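Alpha-1,2-mannosidase (Bacteroides thetaiotaomicron, PDB 2WW2) hydrolyses alpha-mannosidic linkages as an inverting, calcium-dependent exo-acting enzyme of glycoside hydrolase family 92, in a human gut symbiont. Local coordinates at residues Asp390-Gly395 / Ala462-Lys467; Ala689-Gln694 / His703-Gln708. All coordinates share one frame; numbering follows the deposited sequence.

Contact 1 of 2, residues Asp390-Gly395 / Ala462-Lys467; sequences DAWMKG and AESLGK
S464 meets both W392 and M393, presenting its hydroxyl to the end of helix 383-393 from the last turn of helix 444-465. Its OG, held at chi1 83° between the backbone N and the carbonyl carbon, bonds back to the carbonyl of F461 and touches the other helix by packing alone. M393 CE lies 3.6 Å from S464 OG; the methionine chain, bent at chi2 (-53°), carries this terminal methyl across the gap. W392 NE1 also stands 3.7 Å from S464 OG, the indole being presented obliquely.

L465 follows, and only its CD2 branch arrives, 4.1 Å from W392 CZ2, the two side chains crossing at about a right angle. G466, with positive phi, then closes the helix in a Schellman motif made by K467 N to A462 O and G466 N to E463 O; A462 O also accepts L465 N from the opposite face. G395 ends the partner helix in the same way.

The contact thus joins two helix C-termini at the surface of the catalytic domain. W392 and L465 both rest on A401 of helix 401-413, W392 also meets F461 edge-to-face, and K467, the N-cap of helix 468-475, forms a salt bridge with E402.

Contact 2 of 2, residues Ala689-Gln694 / His703-Gln708; sequences ALLNGQ and HDELKQ
L691 and E705 form the close part of this contact, a leucine methyl laid against a carboxylate. CD2 of L691 comes within 3.7 Å of E705 OE2 and 3.9 Å of E705 CD, so the carboxylate end makes the closest approach. The leucine reaches it with CG anti to the backbone N (chi1 176°), while E705 extends beyond CG from the short helix 703-707 and meets the leucine at a slant. L691 also packs on F672 of strand 671-675 and on F696, and L706 of the same short helix rests on F672 as well, which gives the strand end and the helix a common apolar footing.

The outer side is much looser. N692 and Q708, both exposed, are only loosely placed side by side, and their backbones are set well apart. N692 belongs to a type I' turn running from L691 to Q694, the tight connection of a two-residue beta hairpin; it is closed by L691 N to Q694 O at 2.9 Å and Q694 N to L691 O at 3.0 Å.

The polar pull on E705 comes from R698, whose NH2 forms a salt bridge with OE2, the same oxygen that L691 touches. That arginine would be expected to stabilise the ionised carboxylate, leaving the leucine to contribute van der Waals packing beside an already paired charge.

How the contacts relate
Contacts 1 and 2 follow one another along the chain, and their centres lie about 23 Å apart on the same side of the molecule. Both belong to the GH92 catalytic domain. Contact 1 joins helices 383-393 and 444-465, whereas contact 2 belongs to the mixed sheet that includes strand 685-691, together with the short helix 703-707. They meet directly where the K394 side chain packs on the imidazole of H703, and helix 338-345 touches a segment of each. P650 adds a further tie, touched by both M393 and H703. Through buried K394 and H703 the helical part of the domain meets the region of the mixed sheet, while each contact itself lies at the surface.

Contact 1 of 2, residues Asp390-Gly395 / Ala462-Lys467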
ATOM      1  N   ASP A 390       2.886 -39.947   4.428  1.00  7.22           N
ATOM      2  CA  ASP A 390       2.309 -39.790   3.097  1.00  7.57           C
ATOM      3  C   ASP A 390       2.704 -40.987   2.227  1.00  8.24           C
ATOM      4  O   ASP A 390       1.852 -41.576   1.516  1.00  8.01           O
ATOM      5  CB  ASP A 390       2.742 -38.469   2.443  1.00  8.03           C
ATOM      6  CG  ASP A 390       2.053 -38.234   1.104  1.00  9.37           C
ATOM      7  OD1 ASP A 390       0.796 -38.151   1.087  1.00 10.16           O
ATOM      8  OD2 ASP A 390       2.759 -38.148   0.068  1.00 10.32           O
ATOM      9  N   ALA A 391       3.986 -41.365   2.287  1.00  7.71           N
ATOM     10  CA  ALA A 391       4.475 -42.505   1.501  1.00  7.71           C
ATOM     11  C   ALA A 391       3.798 -43.784   1.957  1.00  7.73           C
ATOM     12  O   ALA A 391       3.308 -44.563   1.140  1.00  7.91           O
ATOM     13  CB  ALA A 391       5.987 -42.637   1.618  1.00  7.35           C
ATOM     14  N   TRP A 392       3.733 -43.979   3.267  1.00  7.44           N
ATOM     15  CA  TRP A 392       3.165 -45.206   3.818  1.00  8.18           C
ATOM     16  C   TRP A 392       1.724 -45.403   3.352  1.00  8.80           C
ATOM     17  O   TRP A 392       1.316 -46.526   3.019  1.00  9.32           O
ATOM     18  CB  TRP A 392       3.223 -45.160   5.343  1.00  7.63           C
ATOM     19  CG  TRP A 392       2.933 -46.480   6.004  1.00  8.61           C
ATOM     20  CD1 TRP A 392       1.715 -46.949   6.396  1.00  9.90           C
ATOM     21  CD2 TRP A 392       3.885 -47.494   6.355  1.00  8.67           C
ATOM     22  NE1 TRP A 392       1.847 -48.190   6.975  1.00  8.55           N
ATOM     23  CE2 TRP A 392       3.172 -48.544   6.965  1.00 11.02           C
ATOM     24  CE3 TRP A 392       5.271 -47.608   6.221  1.00  9.34           C
ATOM     25  CZ2 TRP A 392       3.797 -49.715   7.419  1.00 10.50           C
ATOM     26  CZ3 TRP A 392       5.896 -48.767   6.680  1.00  9.17           C
ATOM     27  CH2 TRP A 392       5.158 -49.798   7.275  1.00  9.35           C
ATOM     28  N   MET A 393       0.954 -44.315   3.332  1.00  9.17           N
ATOM     29  CA  MET A 393      -0.468 -44.429   3.016  1.00 10.44           C
ATOM     30  C   MET A 393      -0.691 -44.647   1.530  1.00 10.57           C
ATOM     31  O   MET A 393      -1.806 -44.932   1.102  1.00 11.53           O
ATOM     32  CB  MET A 393      -1.233 -43.205   3.495  1.00 10.24           C
ATOM     33  CG  MET A 393      -1.169 -43.018   4.999  1.00 10.97           C
ATOM     34  SD  MET A 393      -1.657 -44.502   5.901  1.00 15.02           S
ATOM     35  CE  MET A 393      -1.186 -44.031   7.543  1.00 13.41           C
ATOM     36  N   LYS A 394       0.382 -44.507   0.756  1.00 10.57           N
ATOM     37  CA  LYS A 394       0.357 -44.724  -0.671  1.00  9.75           C
ATOM     38  C   LYS A 394       1.031 -46.044  -1.025  1.00 10.71           C
ATOM     39  O   LYS A 394       1.303 -46.312  -2.202  1.00 10.77           O
ATOM     40  CB  LYS A 394       1.070 -43.565  -1.389  1.00  9.51           C
ATOM     41  CG  LYS A 394       0.290 -42.279  -1.324  1.00  8.05           C
ATOM     42  CD  LYS A 394       1.097 -41.074  -1.799  1.00  7.54           C
ATOM     43  CE  LYS A 394       0.201 -39.826  -1.824  1.00  7.29           C
ATOM     44  NZ  LYS A 394       0.974 -38.646  -2.307  1.00  7.61           N
ATOM     45  N   GLY A 395       1.302 -46.863  -0.014  1.00 10.26           N
ATOM     46  CA  GLY A 395       1.831 -48.206  -0.248  1.00 10.87           C
ATOM     47  C   GLY A 395       3.340 -48.268  -0.395  1.00 10.39           C
ATOM     48  O   GLY A 395       3.885 -49.296  -0.774  1.00 10.09           O
ATOM     49  N   ALA A 462      -0.291 -44.530  13.286  1.00  7.08           N
ATOM     50  CA  ALA A 462      -0.528 -45.492  14.357  1.00  7.37           C
ATOM     51  C   ALA A 462      -1.820 -46.266  14.085  1.00  7.42           C
ATOM     52  O   ALA A 462      -1.878 -47.477  14.280  1.00  7.45           O
ATOM     53  CB  ALA A 462      -0.617 -44.802  15.701  1.00  6.84           C
ATOM     54  N   GLU A 463      -2.860 -45.556  13.652  1.00  7.93           N
ATOM     55  CA  GLU A 463      -4.154 -46.214  13.414  1.00  8.78           C
ATOM     56  C   GLU A 463      -4.016 -47.316  12.362  1.00  8.75           C
ATOM     57  O   GLU A 463      -4.579 -48.408  12.513  1.00  8.37           O
ATOM     58  CB  GLU A 463      -5.219 -45.189  12.986  1.00  9.15           C
ATOM     59  CG  GLU A 463      -6.615 -45.780  12.963  1.00 13.64           C
ATOM     60  CD  GLU A 463      -7.704 -44.733  12.850  1.00 16.90           C
ATOM     61  OE1 GLU A 463      -7.622 -43.903  11.931  1.00 19.85           O
ATOM     62  OE2 GLU A 463      -8.635 -44.763  13.692  1.00 20.79           O
ATOM     63  N   SER A 464      -3.258 -47.035  11.304  1.00  8.87           N
ATOM     64  CA  SER A 464      -3.056 -48.006  10.224  1.00  9.82           C
ATOM     65  C   SER A 464      -2.259 -49.241  10.668  1.00 10.56           C
ATOM     66  O   SER A 464      -2.305 -50.273  10.001  1.00 11.27           O
ATOM     67  CB  SER A 464      -2.420 -47.352   8.986  1.00 10.06           C
ATOM     68  OG  SER A 464      -1.008 -47.274   9.122  1.00 12.52           O
ATOM     69  N   LEU A 465      -1.550 -49.151  11.797  1.00 10.57           N
ATOM     70  CA  LEU A 465      -0.826 -50.310  12.342  1.00 10.26           C
ATOM     71  C   LEU A 465      -1.686 -51.106  13.318  1.00 10.67           C
ATOM     72  O   LEU A 465      -1.280 -52.179  13.788  1.00 10.18           O
ATOM     73  CB  LEU A 465       0.458 -49.872  13.061  1.00 10.14           C
ATOM     74  CG  LEU A 465       1.453 -48.981  12.313  1.00 11.11           C
ATOM     75  CD1 LEU A 465       2.718 -48.770  13.164  1.00 11.30           C
ATOM     76  CD2 LEU A 465       1.807 -49.574  10.954  1.00 11.50           C
ATOM     77  N   GLY A 466      -2.869 -50.582  13.633  1.00 10.57           N
ATOM     78  CA  GLY A 466      -3.746 -51.211  14.616  1.00 10.18           C
ATOM     79  C   GLY A 466      -3.428 -50.739  16.026  1.00 11.00           C
ATOM     80  O   GLY A 466      -3.935 -51.301  17.012  1.00 10.98           O
ATOM     81  N   LYS A 467      -2.570 -49.728  16.151  1.00 10.53           N
ATOM     82  CA  LYS A 467      -2.256 -49.189  17.481  1.00 11.59           C
ATOM     83  C   LYS A 467      -3.215 -48.061  17.878  1.00 11.72           C
ATOM     84  O   LYS A 467      -2.842 -46.884  17.928  1.00 10.30           O
ATOM     85  CB  LYS A 467      -0.797 -48.740  17.560  1.00 11.77           C
ATOM     86  CG  LYS A 467       0.204 -49.863  17.274  1.00 13.94           C
ATOM     87  CD  LYS A 467       1.601 -49.285  17.055  1.00 17.56           C
ATOM     88  CE  LYS A 467       2.633 -50.376  16.748  1.00 19.42           C
ATOM     89  NZ  LYS A 467       2.745 -51.358  17.871  1.00 20.91           N
TER

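Contact 2 of 2, residues Ala689-Gln694 / His703-Gln708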
ATOM      1  N   ALA A 689     -17.298 -34.274 -16.187  1.00 12.65           N
ATOM      2  CA  ALA A 689     -16.161 -35.202 -16.166  1.00 12.79           C
ATOM      3  C   ALA A 689     -16.602 -36.673 -16.203  1.00 12.91           C
ATOM      4  O   ALA A 689     -17.618 -37.049 -15.618  1.00 12.53           O
ATOM      5  CB  ALA A 689     -15.279 -34.942 -14.946  1.00 12.54           C
ATOM      6  N   LEU A 690     -15.846 -37.485 -16.936  1.00 13.10           N
ATOM      7  CA  LEU A 690     -15.941 -38.933 -16.859  1.00 13.16           C
ATOM      8  C   LEU A 690     -14.637 -39.489 -16.282  1.00 12.98           C
ATOM      9  O   LEU A 690     -13.539 -39.112 -16.721  1.00 13.34           O
ATOM     10  CB  LEU A 690     -16.196 -39.533 -18.245  1.00 13.58           C
ATOM     11  CG  LEU A 690     -17.396 -39.047 -19.058  1.00 14.03           C
ATOM     12  CD1 LEU A 690     -17.380 -39.684 -20.439  1.00 16.38           C
ATOM     13  CD2 LEU A 690     -18.713 -39.368 -18.343  1.00 15.75           C
ATOM     14  N   LEU A 691     -14.745 -40.357 -15.284  1.00 12.08           N
ATOM     15  CA  LEU A 691     -13.594 -41.106 -14.811  1.00 11.99           C
ATOM     16  C   LEU A 691     -13.759 -42.540 -15.283  1.00 12.06           C
ATOM     17  O   LEU A 691     -14.726 -43.215 -14.905  1.00 12.07           O
ATOM     18  CB  LEU A 691     -13.478 -41.055 -13.288  1.00 11.99           C
ATOM     19  CG  LEU A 691     -12.353 -41.880 -12.664  1.00 12.92           C
ATOM     20  CD1 LEU A 691     -10.948 -41.434 -13.167  1.00  9.96           C
ATOM     21  CD2 LEU A 691     -12.418 -41.791 -11.139  1.00 12.50           C
ATOM     22  N   ASN A 692     -12.850 -42.989 -16.145  1.00 11.85           N
ATOM     23  CA  ASN A 692     -12.961 -44.312 -16.731  1.00 12.30           C
ATOM     24  C   ASN A 692     -14.364 -44.544 -17.304  1.00 13.05           C
ATOM     25  O   ASN A 692     -14.932 -45.634 -17.194  1.00 12.69           O
ATOM     26  CB  ASN A 692     -12.574 -45.372 -15.699  1.00 12.13           C
ATOM     27  CG  ASN A 692     -11.169 -45.144 -15.141  1.00 12.04           C
ATOM     28  OD1 ASN A 692     -10.964 -45.089 -13.927  1.00 12.56           O
ATOM     29  ND2 ASN A 692     -10.204 -44.978 -16.031  1.00  7.97           N
ATOM     30  N   GLY A 693     -14.903 -43.506 -17.942  1.00 13.43           N
ATOM     31  CA  GLY A 693     -16.143 -43.624 -18.698  1.00 13.68           C
ATOM     32  C   GLY A 693     -17.406 -43.455 -17.876  1.00 14.49           C
ATOM     33  O   GLY A 693     -18.503 -43.534 -18.412  1.00 13.92           O
ATOM     34  N   GLN A 694     -17.270 -43.224 -16.575  1.00 14.72           N
ATOM     35  CA  GLN A 694     -18.441 -43.025 -15.714  1.00 15.51           C
ATOM     36  C   GLN A 694     -18.530 -41.580 -15.242  1.00 15.36           C
ATOM     37  O   GLN A 694     -17.514 -40.963 -14.931  1.00 14.47           O
ATOM     38  CB  GLN A 694     -18.378 -43.952 -14.498  1.00 16.27           C
ATOM     39  CG  GLN A 694     -17.869 -45.370 -14.792  1.00 19.47           C
ATOM     40  CD  GLN A 694     -18.725 -46.132 -15.785  1.00 25.21           C
ATOM     41  OE1 GLN A 694     -19.963 -46.115 -15.711  1.00 26.22           O
ATOM     42  NE2 GLN A 694     -18.064 -46.827 -16.730  1.00 27.18           N
ATOM     43  N   HIS A 703      -5.109 -41.587  -4.628  1.00 10.81           N
ATOM     44  CA  HIS A 703      -3.848 -42.122  -5.151  1.00 10.95           C
ATOM     45  C   HIS A 703      -4.081 -43.443  -5.888  1.00 11.57           C
ATOM     46  O   HIS A 703      -3.525 -43.666  -6.961  1.00 11.72           O
ATOM     47  CB  HIS A 703      -2.842 -42.318  -4.026  1.00  9.96           C
ATOM     48  CG  HIS A 703      -1.438 -42.534  -4.506  1.00 11.25           C
ATOM     49  ND1 HIS A 703      -0.837 -43.780  -4.538  1.00 12.70           N
ATOM     50  CD2 HIS A 703      -0.522 -41.663  -4.982  1.00  9.09           C
ATOM     51  CE1 HIS A 703       0.398 -43.659  -4.994  1.00 10.39           C
ATOM     52  NE2 HIS A 703       0.612 -42.386  -5.276  1.00 14.33           N
ATOM     53  N   ASP A 704      -4.923 -44.309  -5.327  1.00 11.79           N
ATOM     54  CA  ASP A 704      -5.224 -45.601  -5.984  1.00 12.64           C
ATOM     55  C   ASP A 704      -5.874 -45.415  -7.339  1.00 12.08           C
ATOM     56  O   ASP A 704      -5.562 -46.135  -8.293  1.00 12.61           O
ATOM     57  CB  ASP A 704      -6.106 -46.469  -5.102  1.00 13.32           C
ATOM     58  CG  ASP A 704      -5.304 -47.184  -4.025  1.00 17.65           C
ATOM     59  OD1 ASP A 704      -4.054 -47.072  -4.055  1.00 22.99           O
ATOM     60  OD2 ASP A 704      -5.910 -47.836  -3.154  1.00 20.09           O
ATOM     61  N   GLU A 705      -6.776 -44.447  -7.437  1.00 11.68           N
ATOM     62  CA  GLU A 705      -7.389 -44.159  -8.733  1.00 12.17           C
ATOM     63  C   GLU A 705      -6.339 -43.812  -9.788  1.00 11.88           C
ATOM     64  O   GLU A 705      -6.436 -44.251 -10.926  1.00 12.05           O
ATOM     65  CB  GLU A 705      -8.442 -43.052  -8.622  1.00 11.64           C
ATOM     66  CG  GLU A 705      -9.791 -43.606  -8.179  1.00 13.34           C
ATOM     67  CD  GLU A 705     -10.762 -42.537  -7.728  1.00 13.38           C
ATOM     68  OE1 GLU A 705     -10.348 -41.379  -7.496  1.00 13.30           O
ATOM     69  OE2 GLU A 705     -11.955 -42.866  -7.607  1.00 13.71           O
ATOM     70  N   LEU A 706      -5.356 -42.998  -9.416  1.00 11.36           N
ATOM     71  CA  LEU A 706      -4.257 -42.676 -10.331  1.00 12.08           C
ATOM     72  C   LEU A 706      -3.392 -43.891 -10.667  1.00 13.03           C
ATOM     73  O   LEU A 706      -3.162 -44.209 -11.844  1.00 12.95           O
ATOM     74  CB  LEU A 706      -3.380 -41.569  -9.728  1.00 11.63           C
ATOM     75  CG  LEU A 706      -4.016 -40.167  -9.706  1.00 12.32           C
ATOM     76  CD1 LEU A 706      -3.218 -39.195  -8.835  1.00 14.86           C
ATOM     77  CD2 LEU A 706      -4.153 -39.631 -11.124  1.00 15.91           C
ATOM     78  N   LYS A 707      -2.935 -44.568  -9.617  1.00 13.51           N
ATOM     79  CA  LYS A 707      -1.965 -45.663  -9.684  1.00 14.92           C
ATOM     80  C   LYS A 707      -2.435 -46.838 -10.549  1.00 14.74           C
ATOM     81  O   LYS A 707      -1.621 -47.518 -11.181  1.00 14.66           O
ATOM     82  CB  LYS A 707      -1.706 -46.154  -8.260  1.00 15.70           C
ATOM     83  CG  LYS A 707      -0.325 -46.694  -7.980  1.00 20.96           C
ATOM     84  CD  LYS A 707      -0.100 -46.925  -6.466  1.00 25.70           C
ATOM     85  CE  LYS A 707      -0.508 -48.327  -6.031  1.00 29.00           C
ATOM     86  NZ  LYS A 707      -2.000 -48.468  -5.949  1.00 32.26           N
ATOM     87  N   GLN A 708      -3.737 -47.088 -10.573  1.00 14.15           N
ATOM     88  CA  GLN A 708      -4.260 -48.228 -11.329  1.00 14.92           C
ATOM     89  C   GLN A 708      -4.355 -47.916 -12.820  1.00 14.29           C
ATOM     90  O   GLN A 708      -4.614 -48.808 -13.638  1.00 13.83           O
ATOM     91  CB  GLN A 708      -5.619 -48.669 -10.788  1.00 14.89           C
ATOM     92  CG  GLN A 708      -6.728 -47.677 -11.033  1.00 17.79           C
ATOM     93  CD  GLN A 708      -8.021 -48.135 -10.396  1.00 21.39           C
ATOM     94  OE1 GLN A 708      -8.010 -49.036  -9.557  1.00 24.03           O
ATOM     95  NE2 GLN A 708      -9.145 -47.524 -10.787  1.00 21.22           N
TER